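PDB 5H2A: KLLA0C04147p from Kluyveromyces lactis, which probably binds and transfers sterols as a member of the OSBP family, this chain being the ankyrin-repeat domain of the longer protein. Local coordinates for residues Lys18-Leu23 and Val59-Ala64; Leu53-Ala58 and Ser65-Ile70; Pro98-Ala103 and Leu130-Met135; Arg167-Leu172 and Ile208-Trp213. All coordinates share one frame; numbering follows the deposited sequence.

From the N terminus, interaction 1 closes a loop of 35 residues by bringing helix 12-25 against the end of helix 54-61 and the turn after it. Interaction 2 crosses it: its first segment lies within that loop and its second beyond, pairing helices 54-61 and 64-74. The two share helix 54-61 and touch, for instance where Leu23 meets Tyr57. Interaction 3 follows in series, closing helix 98-104 onto residues 130-135, and Pro98 packs on Leu55 and His56. Interaction 4 stands apart, its nearest atoms about 21 Å from those of interaction 3, joining helices 169-176 and 208-215. Helix 139-165 spans the gap, contacting both.

Interaction 1: Lys18-Leu23 and Val59-Ala64; sequences KLLDCL and VQVSPA
Leu23 of helix 12-25 meets Ser62 in the tight turn between helix 54-61 and helix 64-74, in the N-terminal part of this ankyrin-repeat domain. Ser62 is the first residue to depart from helical geometry and Pro63 is the N-cap of the next helix, so the contact is made by the last helical residue, Val61, and the turn that follows. The CA atoms of Leu23 and Ser62 lie 5.4 Å apart. Ser62 OG donates to Leu23 O at 2.8 Å; with OG anti to its own carbonyl carbon (chi1 -70°), the hydroxyl reaches the oxygen from above the carbonyl plane, 41° out of it. Ser62 CA adds a CA-H...O contact to the same oxygen at 3.6 Å, while OG also rests against Leu23 CB at 3.3 Å. Beside this polar link, Val61 supplies the apolar half: its CG2 presses on Leu23 CB at 3.6 Å, and its CG1 meets Leu20 CD2 more distantly, 4.2 Å away, the two side chains crossing at about a right angle. Leu23 leans further on Tyr57 and Leu31, and Ser62 O is taken by Arg107 NH2. The chemistry is that of a single buried hydroxyl-to-carbonyl bond, bordered by aliphatic groups: the bond helps to fix where the turn sits, and the methyl contacts of Val61 add apolar packing on one side of it.

Interaction 2: Leu53-Ala58 and Ser65-Ile70; sequences LILHYA and SLIKDI
Ala58 and Ile67 bring the antiparallel helices 54-61 and 64-74 nearest, their CA atoms 6.2 Å apart, while the axes of the short segments approach to 10.3 Å at 163°. The small Ala58 side chain permits this closeness: its CB is the bump that two isoleucines receive, touching Ile67 CG1 at 3.9 Å and, at the same distance, Ile70 CD1. The extended ethyl arm of Ile67 (chi2 163°) brings CD1 to 3.5 Å from Ala58 O, so Ile67 touches the alanine at both its methyl and its carbonyl oxygen. Ile67 CG1 lies anti to its own carbonyl carbon (chi1 -68°), which carries the ethyl arm to the alanine and turns CG2 toward Leu55. One turn away the backbones part, Leu55 CA standing 7.4 Å from Ile70 CA, and longer side chains bridge the wider gap. Leu55 CD1 meets the CG2 methyls of both Ile67 and Ile70, the Leu55 and Ile70 side chains running alongside each other, pointing opposite ways; Ile54 CG2 crosses Ile70 at about a right angle, 4.1 Å from its CD1. These contacts are only slightly longer than those of Ala58 CB, and all are purely apolar. The solvent side belongs to helix 64-74, where Ser65 and Lys68 are exposed and CB of Lys68 points away from the partner helix. Around the buried pair, Leu19 and Ile35 cover Ile54, Leu31 of helix 28-38 covers Ile70, and Pro98 of helix 98-104 packs on Leu55, placing the hairpin between earlier and later helices of this strandless chain.

Interaction 3: Pro98-Ala103 and Leu130-Met135; sequences PLHLAA and LQPIEM
His100 NE2 donates to Leu130 O across 2.9 Å, with an N-H...O angle of 157°, and ND1 on the other side of the ring is bonded to Thr97 OG1. The imidazole is thus gripped at both nitrogens. Leu130 O lies close to the ring plane, only 7° out of it, although the nitrogen is tilted from the plane of that carbonyl. One face of the ring is lidded by Pro132, whose CG sits 3.5 Å from the ring centroid, nearly on the normal, in a CH-pi contact. At the ring edge Met135 approaches: its CG is 3.7 Å from His100 CD2, its chain bending so that SD stays at the rim in a distant sulfur-aromatic contact. Pro132 is packed from a second direction by Leu99, whose CG touches Pro132 CB at 3.6 Å. Further along, Ala103 CB abuts Pro132 O at 3.3 Å, and both residues also lean on Met145 of helix 139-165. Within residues 130-135, Gln131 N donates to Glu134 OE2 at 2.8 Å, a bond that ties this turn together. Thr97-Pro98-Leu99-His100 is the TPLH sequence of ankyrin repeats, in which the histidine bonds the threonine with one nitrogen and a backbone carbonyl of the adjoining segment with the other; Gln-Pro-Ile-Glu at 131-134 resembles a divergent version of the same motif.

Interaction 4: Arg167-Leu172 and Ile208-Trp213; sequences RDIDHL and ILLCRW
Ile169 projects from helix 169-176 as a bump into a hollow formed by Leu209, Leu210 and Trp213, side chains that helix 208-215 directs toward it. Its CD1 lies 3.8 Å from Trp213 CB and touches Leu210 CD1 more loosely, while CG1 meets Leu209 CD2 at 3.9 Å, the two residues coming tip to tip. The bent chain of Ile169 (chi1 -65°, chi2 -68°) turns CD1 toward the base of the tryptophan instead of continuing outward. A second projection follows one turn later. Leu172 CB lies over one face of the Trp213 six-membered ring, 3.8 Å from its centroid and 25° off the normal, in a CH-pi contact displaced toward the rim at CZ2. The same leucine carries CD1 over the same face, above the ring junction at CD2, to Leu210 CD1, 3.7 Å away, crossing that residue at about a right angle. Leu210 is therefore wedged between two walls, for its other branch, CD2, lies 3.9 Å from Arg167 NE, with Arg167 CB equally near. The guanidinium continues past it to Leu209 CD2, 3.8 Å from NH2. Around the contact, Leu172 packs on Phe160 and Phe164 of helix 139-165, and His217 stacks on Trp213. The chemistry is mixed by position: Ile169, Leu172, Leu209, Leu210 and the Trp213 ring meet through apolar surfaces, and the buried indole has its NE1 satisfied by Asn173 OD1. At the exposed margin charged Arg167 lies along the leucine methyls, its NE in a salt bridge with Asp207 that probably steadies the aliphatic stem over Leu210.

Interaction 1: Lys18-Leu23 and Val59-Ala64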
loop_
_atom_site.group_PDB
_atom_site.type_symbol
_atom_site.label_atom_id
_atom_site.label_comp_id
_atom_site.label_asym_id
_atom_site.label_seq_id
_atom_site.Cartn_x
_atom_site.Cartn_y
_atom_site.Cartn_z
ATOM N N LYS A 18 -8.065 -26.667 16.059
ATOM C CA LYS A 18 -7.646 -27.550 14.976
ATOM C C LYS A 18 -6.558 -26.907 14.130
ATOM O O LYS A 18 -5.578 -27.566 13.761
ATOM C CB LYS A 18 -8.845 -27.914 14.101
ATOM C CG LYS A 18 -9.861 -28.847 14.777
ATOM C CD LYS A 18 -11.197 -28.871 14.028
ATOM C CE LYS A 18 -12.199 -29.825 14.710
ATOM N NZ LYS A 18 -13.607 -29.638 14.233
ATOM N N LEU A 19 -6.706 -25.616 13.830
ATOM C CA LEU A 19 -5.754 -24.924 12.970
ATOM C C LEU A 19 -4.387 -24.796 13.627
ATOM O O LEU A 19 -3.354 -25.044 12.985
ATOM C CB LEU A 19 -6.296 -23.542 12.606
ATOM C CG LEU A 19 -5.321 -22.693 11.786
ATOM C CD1 LEU A 19 -5.137 -23.306 10.396
ATOM C CD2 LEU A 19 -5.847 -21.241 11.693
ATOM N N LEU A 20 -4.351 -24.371 14.898
ATOM C CA LEU A 20 -3.061 -24.207 15.567
ATOM C C LEU A 20 -2.329 -25.528 15.693
ATOM O O LEU A 20 -1.096 -25.568 15.582
ATOM C CB LEU A 20 -3.227 -23.584 16.951
ATOM C CG LEU A 20 -3.581 -22.105 16.916
ATOM C CD1 LEU A 20 -3.894 -21.552 18.292
ATOM C CD2 LEU A 20 -2.451 -21.329 16.256
ATOM N N ASP A 21 -3.063 -26.610 15.950
ATOM C CA ASP A 21 -2.413 -27.907 16.029
ATOM C C ASP A 21 -1.761 -28.247 14.699
ATOM O O ASP A 21 -0.607 -28.690 14.645
ATOM C CB ASP A 21 -3.411 -28.980 16.428
ATOM C CG ASP A 21 -2.772 -30.351 16.451
ATOM O OD1 ASP A 21 -2.106 -30.666 17.456
ATOM O OD2 ASP A 21 -2.919 -31.088 15.458
ATOM N N CYS A 22 -2.480 -28.004 13.606
ATOM C CA CYS A 22 -1.928 -28.254 12.279
ATOM C C CYS A 22 -0.720 -27.354 12.005
ATOM O O CYS A 22 0.324 -27.813 11.525
ATOM C CB CYS A 22 -3.026 -28.032 11.237
ATOM S SG CYS A 22 -2.543 -28.480 9.553
ATOM N N LEU A 23 -0.853 -26.057 12.280
ATOM C CA LEU A 23 0.242 -25.133 11.985
ATOM C C LEU A 23 1.513 -25.446 12.778
ATOM O O LEU A 23 2.618 -25.127 12.321
ATOM C CB LEU A 23 -0.202 -23.700 12.259
ATOM C CG LEU A 23 -1.309 -23.190 11.318
ATOM C CD1 LEU A 23 -1.714 -21.768 11.727
ATOM C CD2 LEU A 23 -0.807 -23.196 9.871
ATOM N N VAL A 59 2.989 -17.214 11.553
ATOM C CA VAL A 59 4.110 -16.447 12.104
ATOM C C VAL A 59 4.289 -16.758 13.589
ATOM O O VAL A 59 5.418 -16.881 14.083
ATOM C CB VAL A 59 3.905 -14.936 11.858
ATOM C CG1 VAL A 59 4.918 -14.092 12.669
ATOM C CG2 VAL A 59 3.989 -14.634 10.383
ATOM N N GLN A 60 3.182 -16.928 14.321
ATOM C CA GLN A 60 3.288 -17.206 15.755
ATOM C C GLN A 60 3.859 -18.595 16.042
ATOM O O GLN A 60 4.631 -18.749 16.988
ATOM C CB GLN A 60 1.930 -17.064 16.450
ATOM C CG GLN A 60 1.413 -15.636 16.613
ATOM C CD GLN A 60 -0.054 -15.626 17.017
ATOM O OE1 GLN A 60 -0.846 -14.823 16.522
ATOM N NE2 GLN A 60 -0.428 -16.540 17.898
ATOM N N VAL A 61 3.460 -19.631 15.290
ATOM C CA VAL A 61 3.707 -21.002 15.758
ATOM C C VAL A 61 4.398 -21.906 14.732
ATOM O O VAL A 61 4.820 -23.021 15.071
ATOM C CB VAL A 61 2.391 -21.678 16.210
ATOM C CG1 VAL A 61 1.589 -20.779 17.166
ATOM C CG2 VAL A 61 1.548 -22.096 14.980
ATOM N N SER A 62 4.507 -21.455 13.459
ATOM C CA SER A 62 4.900 -22.379 12.389
ATOM C C SER A 62 6.376 -22.249 12.024
ATOM O O SER A 62 6.960 -21.168 12.160
ATOM C CB SER A 62 4.077 -22.116 11.121
ATOM O OG SER A 62 2.729 -22.510 11.313
ATOM N N PRO A 63 6.966 -23.322 11.474
ATOM C CA PRO A 63 8.300 -23.206 10.860
ATOM C C PRO A 63 8.276 -22.287 9.655
ATOM O O PRO A 63 7.271 -22.180 8.947
ATOM C CB PRO A 63 8.638 -24.640 10.425
ATOM C CG PRO A 63 7.535 -25.520 10.924
ATOM C CD PRO A 63 6.361 -24.649 11.256
ATOM N N ALA A 64 9.429 -21.670 9.382
ATOM C CA ALA A 64 9.523 -20.765 8.244
ATOM C C ALA A 64 9.220 -21.480 6.933
ATOM O O ALA A 64 8.698 -20.861 6.003
ATOM C CB ALA A 64 10.913 -20.117 8.216
#

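Interaction 2: Leu53-Ala58 and Ser65-Ile70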
loop_
_atom_site.group_PDB
_atom_site.type_symbol
_atom_site.label_atom_id
_atom_site.label_comp_id
_atom_site.label_asym_id
_atom_site.label_seq_id
_atom_site.Cartn_x
_atom_site.Cartn_y
_atom_site.Cartn_z
ATOM N N LEU A 53 -6.788 -15.195 9.162
ATOM C CA LEU A 53 -5.685 -14.967 10.084
ATOM C C LEU A 53 -4.618 -16.052 10.033
ATOM O O LEU A 53 -3.712 -16.035 10.866
ATOM C CB LEU A 53 -6.214 -14.859 11.526
ATOM C CG LEU A 53 -7.180 -13.700 11.826
ATOM C CD1 LEU A 53 -7.680 -13.735 13.267
ATOM C CD2 LEU A 53 -6.507 -12.368 11.525
ATOM N N ILE A 54 -4.716 -17.006 9.105
ATOM C CA ILE A 54 -3.813 -18.160 9.123
ATOM C C ILE A 54 -2.360 -17.717 9.052
ATOM O O ILE A 54 -1.486 -18.304 9.706
ATOM C CB ILE A 54 -4.152 -19.126 7.976
ATOM C CG1 ILE A 54 -5.363 -19.983 8.337
ATOM C CG2 ILE A 54 -2.962 -20.055 7.672
ATOM C CD1 ILE A 54 -5.813 -20.851 7.163
ATOM N N LEU A 55 -2.068 -16.673 8.262
ATOM C CA LEU A 55 -0.679 -16.222 8.219
ATOM C C LEU A 55 -0.252 -15.602 9.549
ATOM O O LEU A 55 0.908 -15.752 9.952
ATOM C CB LEU A 55 -0.463 -15.239 7.059
ATOM C CG LEU A 55 0.978 -14.871 6.708
ATOM C CD1 LEU A 55 1.864 -16.106 6.540
ATOM C CD2 LEU A 55 0.994 -14.018 5.415
ATOM N N HIS A 56 -1.151 -14.901 10.246
ATOM C CA HIS A 56 -0.824 -14.434 11.593
ATOM C C HIS A 56 -0.478 -15.600 12.508
ATOM O O HIS A 56 0.548 -15.580 13.207
ATOM C CB HIS A 56 -1.987 -13.650 12.198
ATOM C CG HIS A 56 -2.321 -12.384 11.482
ATOM N ND1 HIS A 56 -2.923 -12.361 10.240
ATOM C CD2 HIS A 56 -2.182 -11.092 11.861
ATOM C CE1 HIS A 56 -3.121 -11.106 9.875
ATOM N NE2 HIS A 56 -2.692 -10.317 10.850
ATOM N N TYR A 57 -1.335 -16.632 12.531
ATOM C CA TYR A 57 -1.064 -17.772 13.403
ATOM C C TYR A 57 0.212 -18.490 12.992
ATOM O O TYR A 57 0.975 -18.939 13.849
ATOM C CB TYR A 57 -2.248 -18.746 13.395
ATOM C CG TYR A 57 -3.493 -18.157 14.031
ATOM C CD1 TYR A 57 -3.434 -17.568 15.284
ATOM C CD2 TYR A 57 -4.712 -18.179 13.367
ATOM C CE1 TYR A 57 -4.574 -17.027 15.875
ATOM C CE2 TYR A 57 -5.852 -17.633 13.943
ATOM C CZ TYR A 57 -5.771 -17.063 15.194
ATOM O OH TYR A 57 -6.899 -16.542 15.774
ATOM N N ALA A 58 0.477 -18.580 11.690
ATOM C CA ALA A 58 1.683 -19.273 11.231
ATOM C C ALA A 58 2.954 -18.544 11.681
ATOM O O ALA A 58 3.913 -19.183 12.136
ATOM C CB ALA A 58 1.660 -19.438 9.704
ATOM N N SER A 65 9.497 -22.786 6.839
ATOM C CA SER A 65 9.212 -23.492 5.591
ATOM C C SER A 65 7.715 -23.493 5.281
ATOM O O SER A 65 7.310 -23.336 4.121
ATOM C CB SER A 65 9.740 -24.923 5.656
ATOM O OG SER A 65 9.137 -25.636 6.732
ATOM N N LEU A 66 6.882 -23.684 6.302
ATOM C CA LEU A 66 5.438 -23.663 6.080
ATOM C C LEU A 66 4.949 -22.251 5.782
ATOM O O LEU A 66 4.080 -22.060 4.920
ATOM C CB LEU A 66 4.709 -24.250 7.286
ATOM C CG LEU A 66 3.174 -24.223 7.264
ATOM C CD1 LEU A 66 2.605 -24.897 6.020
ATOM C CD2 LEU A 66 2.652 -24.894 8.520
ATOM N N ILE A 67 5.498 -21.254 6.476
ATOM C CA ILE A 67 5.154 -19.862 6.182
ATOM C C ILE A 67 5.462 -19.533 4.729
ATOM O O ILE A 67 4.637 -18.938 4.022
ATOM C CB ILE A 67 5.889 -18.918 7.150
ATOM C CG1 ILE A 67 5.331 -19.096 8.562
ATOM C CG2 ILE A 67 5.754 -17.452 6.669
ATOM C CD1 ILE A 67 6.235 -18.521 9.646
ATOM N N LYS A 68 6.635 -19.951 4.241
ATOM C CA LYS A 68 6.979 -19.702 2.835
ATOM C C LYS A 68 5.979 -20.323 1.879
ATOM O O LYS A 68 5.609 -19.710 0.866
ATOM C CB LYS A 68 8.377 -20.230 2.521
ATOM C CG LYS A 68 9.479 -19.349 3.073
ATOM C CD LYS A 68 10.824 -20.075 3.029
ATOM C CE LYS A 68 11.901 -19.279 3.733
ATOM N NZ LYS A 68 13.217 -19.978 3.612
ATOM N N ASP A 69 5.565 -21.557 2.154
ATOM C CA ASP A 69 4.593 -22.220 1.294
ATOM C C ASP A 69 3.257 -21.481 1.290
ATOM O O ASP A 69 2.608 -21.357 0.239
ATOM C CB ASP A 69 4.388 -23.670 1.763
ATOM C CG ASP A 69 5.549 -24.592 1.383
ATOM O OD1 ASP A 69 6.276 -24.274 0.424
ATOM O OD2 ASP A 69 5.727 -25.644 2.050
ATOM N N ILE A 70 2.791 -21.056 2.469
ATOM C CA ILE A 70 1.542 -20.297 2.546
ATOM C C ILE A 70 1.660 -19.008 1.742
ATOM O O ILE A 70 0.756 -18.640 0.980
ATOM C CB ILE A 70 1.182 -20.001 4.017
ATOM C CG1 ILE A 70 0.759 -21.285 4.749
ATOM C CG2 ILE A 70 0.075 -18.944 4.099
ATOM C CD1 ILE A 70 0.788 -21.109 6.286
#

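Interaction 3: Pro98-Ala103 and Leu130-Met135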
loop_
_atom_site.group_PDB
_atom_site.type_symbol
_atom_site.label_atom_id
_atom_site.label_comp_id
_atom_site.label_asym_id
_atom_site.label_seq_id
_atom_site.Cartn_x
_atom_site.Cartn_y
_atom_site.Cartn_z
ATOM N N PRO A 98 0.812 -9.639 9.663
ATOM C CA PRO A 98 1.824 -10.678 9.927
ATOM C C PRO A 98 3.210 -10.092 10.098
ATOM O O PRO A 98 4.003 -10.610 10.887
ATOM C CB PRO A 98 1.733 -11.577 8.688
ATOM C CG PRO A 98 0.269 -11.430 8.234
ATOM C CD PRO A 98 -0.013 -9.955 8.482
ATOM N N LEU A 99 3.505 -9.004 9.386
ATOM C CA LEU A 99 4.826 -8.381 9.488
ATOM C C LEU A 99 5.041 -7.753 10.866
ATOM O O LEU A 99 6.148 -7.836 11.418
ATOM C CB LEU A 99 4.993 -7.345 8.371
ATOM C CG LEU A 99 6.371 -6.673 8.316
ATOM C CD1 LEU A 99 7.453 -7.725 8.127
ATOM C CD2 LEU A 99 6.397 -5.644 7.180
ATOM N N HIS A 100 4.005 -7.109 11.433
ATOM C CA HIS A 100 4.082 -6.639 12.819
ATOM C C HIS A 100 4.508 -7.767 13.756
ATOM O O HIS A 100 5.363 -7.587 14.631
ATOM C CB HIS A 100 2.726 -6.109 13.305
ATOM C CG HIS A 100 2.378 -4.736 12.835
ATOM N ND1 HIS A 100 1.594 -4.506 11.730
ATOM C CD2 HIS A 100 2.652 -3.519 13.365
ATOM C CE1 HIS A 100 1.434 -3.204 11.567
ATOM N NE2 HIS A 100 2.049 -2.583 12.560
ATOM N N LEU A 101 3.852 -8.929 13.626
ATOM C CA LEU A 101 4.108 -10.040 14.545
ATOM C C LEU A 101 5.484 -10.645 14.307
ATOM O O LEU A 101 6.166 -11.037 15.258
ATOM C CB LEU A 101 3.028 -11.123 14.389
ATOM C CG LEU A 101 1.575 -10.685 14.620
ATOM C CD1 LEU A 101 0.600 -11.888 14.579
ATOM C CD2 LEU A 101 1.482 -9.956 15.961
ATOM N N ALA A 102 5.903 -10.738 13.042
ATOM C CA ALA A 102 7.214 -11.308 12.740
ATOM C C ALA A 102 8.327 -10.427 13.294
ATOM O O ALA A 102 9.307 -10.929 13.868
ATOM C CB ALA A 102 7.376 -11.491 11.221
ATOM N N ALA A 103 8.172 -9.109 13.152
ATOM C CA ALA A 103 9.110 -8.158 13.754
ATOM C C ALA A 103 9.117 -8.269 15.276
ATOM O O ALA A 103 10.180 -8.313 15.910
ATOM C CB ALA A 103 8.733 -6.738 13.326
ATOM N N LEU A 130 1.647 1.939 15.698
ATOM C CA LEU A 130 3.021 1.556 15.387
ATOM C C LEU A 130 3.081 0.876 14.026
ATOM O O LEU A 130 2.196 0.082 13.685
ATOM C CB LEU A 130 3.570 0.607 16.441
ATOM C CG LEU A 130 3.597 1.145 17.871
ATOM C CD1 LEU A 130 4.181 0.097 18.790
ATOM C CD2 LEU A 130 4.400 2.445 17.942
ATOM N N GLN A 131 4.132 1.180 13.267
ATOM C CA GLN A 131 4.444 0.458 12.039
ATOM C C GLN A 131 5.161 -0.833 12.398
ATOM O O GLN A 131 5.659 -0.976 13.518
ATOM C CB GLN A 131 5.329 1.310 11.128
ATOM C CG GLN A 131 4.606 2.523 10.533
ATOM C CD GLN A 131 5.552 3.422 9.748
ATOM O OE1 GLN A 131 6.364 2.947 8.975
ATOM N NE2 GLN A 131 5.475 4.723 9.990
ATOM N N PRO A 132 5.223 -1.803 11.477
ATOM C CA PRO A 132 5.869 -3.076 11.838
ATOM C C PRO A 132 7.303 -2.923 12.330
ATOM O O PRO A 132 7.683 -3.585 13.302
ATOM C CB PRO A 132 5.786 -3.889 10.534
ATOM C CG PRO A 132 4.513 -3.419 9.909
ATOM C CD PRO A 132 4.522 -1.897 10.183
ATOM N N ILE A 133 8.110 -2.047 11.716
ATOM C CA ILE A 133 9.502 -1.924 12.155
ATOM C C ILE A 133 9.576 -1.470 13.609
ATOM O O ILE A 133 10.532 -1.789 14.327
ATOM C CB ILE A 133 10.267 -0.968 11.212
ATOM C CG1 ILE A 133 11.766 -0.970 11.534
ATOM C CG2 ILE A 133 9.688 0.441 11.274
ATOM C CD1 ILE A 133 12.543 -0.031 10.611
ATOM N N GLU A 134 8.578 -0.719 14.066
ATOM C CA GLU A 134 8.576 -0.234 15.435
ATOM C C GLU A 134 8.252 -1.319 16.456
ATOM O O GLU A 134 8.363 -1.050 17.659
ATOM C CB GLU A 134 7.579 0.920 15.546
ATOM C CG GLU A 134 7.879 2.061 14.541
ATOM C CD GLU A 134 6.984 3.261 14.750
ATOM O OE1 GLU A 134 7.442 4.278 15.324
ATOM O OE2 GLU A 134 5.810 3.176 14.345
ATOM N N MET A 135 7.850 -2.521 16.020
ATOM C CA MET A 135 7.640 -3.655 16.926
ATOM C C MET A 135 8.934 -4.372 17.284
ATOM O O MET A 135 8.928 -5.210 18.194
ATOM C CB MET A 135 6.679 -4.689 16.295
ATOM C CG MET A 135 5.371 -4.116 15.807
ATOM S SD MET A 135 4.326 -3.596 17.177
ATOM C CE MET A 135 3.558 -5.154 17.674
#

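Interaction 4: Arg167-Leu172 and Ile208-Trp213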
loop_
_atom_site.group_PDB
_atom_site.type_symbol
_atom_site.label_atom_id
_atom_site.label_comp_id
_atom_site.label_asym_id
_atom_site.label_seq_id
_atom_site.Cartn_x
_atom_site.Cartn_y
_atom_site.Cartn_z
ATOM N N ARG A 167 5.278 10.149 -19.774
ATOM C CA ARG A 167 3.901 10.649 -19.787
ATOM C C ARG A 167 2.888 9.505 -19.722
ATOM O O ARG A 167 1.859 9.515 -20.400
ATOM C CB ARG A 167 3.643 11.532 -21.014
ATOM C CG ARG A 167 4.592 12.713 -21.146
ATOM C CD ARG A 167 4.246 13.545 -22.386
ATOM N NE ARG A 167 3.032 14.319 -22.147
ATOM C CZ ARG A 167 1.882 14.143 -22.779
ATOM N NH1 ARG A 167 1.785 13.229 -23.734
ATOM N NH2 ARG A 167 0.841 14.911 -22.477
ATOM N N ASP A 168 3.168 8.518 -18.871
ATOM C CA ASP A 168 2.457 7.240 -18.897
ATOM C C ASP A 168 1.445 7.215 -17.750
ATOM O O ASP A 168 1.742 6.781 -16.635
ATOM C CB ASP A 168 3.468 6.099 -18.825
ATOM C CG ASP A 168 2.841 4.736 -19.062
ATOM O OD1 ASP A 168 1.608 4.622 -18.933
ATOM O OD2 ASP A 168 3.599 3.785 -19.355
ATOM N N ILE A 169 0.225 7.667 -18.048
ATOM C CA ILE A 169 -0.828 7.794 -17.039
ATOM C C ILE A 169 -1.199 6.435 -16.446
ATOM O O ILE A 169 -1.489 6.328 -15.250
ATOM C CB ILE A 169 -2.062 8.484 -17.648
ATOM C CG1 ILE A 169 -1.723 9.919 -18.048
ATOM C CG2 ILE A 169 -3.226 8.462 -16.673
ATOM C CD1 ILE A 169 -1.463 10.814 -16.870
ATOM N N ASP A 170 -1.258 5.391 -17.280
ATOM C CA ASP A 170 -1.562 4.061 -16.758
ATOM C C ASP A 170 -0.504 3.601 -15.762
ATOM O O ASP A 170 -0.832 3.049 -14.708
ATOM C CB ASP A 170 -1.669 3.049 -17.895
ATOM C CG ASP A 170 -2.887 3.274 -18.759
ATOM O OD1 ASP A 170 -3.859 3.892 -18.274
ATOM O OD2 ASP A 170 -2.877 2.812 -19.913
ATOM N N HIS A 171 0.770 3.800 -16.096
ATOM C CA HIS A 171 1.853 3.408 -15.205
ATOM C C HIS A 171 1.793 4.194 -13.901
ATOM O O HIS A 171 1.901 3.617 -12.812
ATOM C CB HIS A 171 3.195 3.623 -15.908
ATOM C CG HIS A 171 4.367 3.053 -15.173
ATOM N ND1 HIS A 171 5.668 3.268 -15.577
ATOM C CD2 HIS A 171 4.440 2.269 -14.072
ATOM C CE1 HIS A 171 6.492 2.647 -14.751
ATOM N NE2 HIS A 171 5.770 2.028 -13.832
ATOM N N LEU A 172 1.622 5.519 -13.999
ATOM C CA LEU A 172 1.453 6.352 -12.808
ATOM C C LEU A 172 0.295 5.861 -11.953
ATOM O O LEU A 172 0.414 5.773 -10.721
ATOM C CB LEU A 172 1.225 7.810 -13.219
ATOM C CG LEU A 172 2.425 8.594 -13.766
ATOM C CD1 LEU A 172 1.909 9.885 -14.392
ATOM C CD2 LEU A 172 3.416 8.909 -12.641
ATOM N N ILE A 208 -0.940 19.717 -19.908
ATOM C CA ILE A 208 -2.224 19.749 -19.207
ATOM C C ILE A 208 -2.568 18.374 -18.658
ATOM O O ILE A 208 -3.000 18.237 -17.504
ATOM C CB ILE A 208 -3.325 20.264 -20.152
ATOM C CG1 ILE A 208 -3.093 21.750 -20.451
ATOM C CG2 ILE A 208 -4.705 20.028 -19.544
ATOM C CD1 ILE A 208 -3.942 22.297 -21.609
ATOM N N LEU A 209 -2.394 17.337 -19.483
ATOM C CA LEU A 209 -2.676 15.962 -19.058
ATOM C C LEU A 209 -1.952 15.607 -17.762
ATOM O O LEU A 209 -2.545 15.046 -16.824
ATOM C CB LEU A 209 -2.262 14.987 -20.164
ATOM C CG LEU A 209 -2.467 13.495 -19.861
ATOM C CD1 LEU A 209 -3.948 13.162 -19.873
ATOM C CD2 LEU A 209 -1.708 12.625 -20.847
ATOM N N LEU A 210 -0.653 15.903 -17.704
ATOM C CA LEU A 210 0.139 15.516 -16.542
ATOM C C LEU A 210 -0.115 16.443 -15.361
ATOM O O LEU A 210 -0.136 15.984 -14.217
ATOM C CB LEU A 210 1.633 15.486 -16.887
ATOM C CG LEU A 210 2.143 14.129 -17.398
ATOM C CD1 LEU A 210 2.031 13.059 -16.324
ATOM C CD2 LEU A 210 1.375 13.696 -18.663
ATOM N N CYS A 211 -0.320 17.740 -15.606
ATOM C CA CYS A 211 -0.685 18.624 -14.496
ATOM C C CYS A 211 -1.985 18.183 -13.836
ATOM O O CYS A 211 -2.097 18.199 -12.607
ATOM C CB CYS A 211 -0.803 20.068 -14.972
ATOM S SG CYS A 211 0.799 20.783 -15.331
ATOM N N ARG A 212 -2.989 17.812 -14.634
ATOM C CA ARG A 212 -4.245 17.337 -14.049
ATOM C C ARG A 212 -4.017 16.101 -13.184
ATOM O O ARG A 212 -4.560 15.999 -12.075
ATOM C CB ARG A 212 -5.260 17.034 -15.154
ATOM C CG ARG A 212 -6.686 17.423 -14.785
ATOM C CD ARG A 212 -7.716 16.868 -15.766
ATOM N NE ARG A 212 -7.555 17.368 -17.128
ATOM C CZ ARG A 212 -7.838 18.610 -17.508
ATOM N NH1 ARG A 212 -8.277 19.497 -16.622
ATOM N NH2 ARG A 212 -7.675 18.965 -18.772
ATOM N N TRP A 213 -3.229 15.151 -13.683
ATOM C CA TRP A 213 -2.932 13.940 -12.926
ATOM C C TRP A 213 -2.215 14.273 -11.627
ATOM O O TRP A 213 -2.569 13.756 -10.552
ATOM C CB TRP A 213 -2.093 12.971 -13.776
ATOM C CG TRP A 213 -2.014 11.636 -13.099
ATOM C CD1 TRP A 213 -2.873 10.585 -13.264
ATOM C CD2 TRP A 213 -1.085 11.242 -12.079
ATOM N NE1 TRP A 213 -2.510 9.540 -12.434
ATOM C CE2 TRP A 213 -1.421 9.920 -11.692
ATOM C CE3 TRP A 213 0.007 11.869 -11.461
ATOM C CZ2 TRP A 213 -0.705 9.220 -10.722
ATOM C CZ3 TRP A 213 0.720 11.169 -10.506
ATOM C CH2 TRP A 213 0.357 9.861 -10.139
#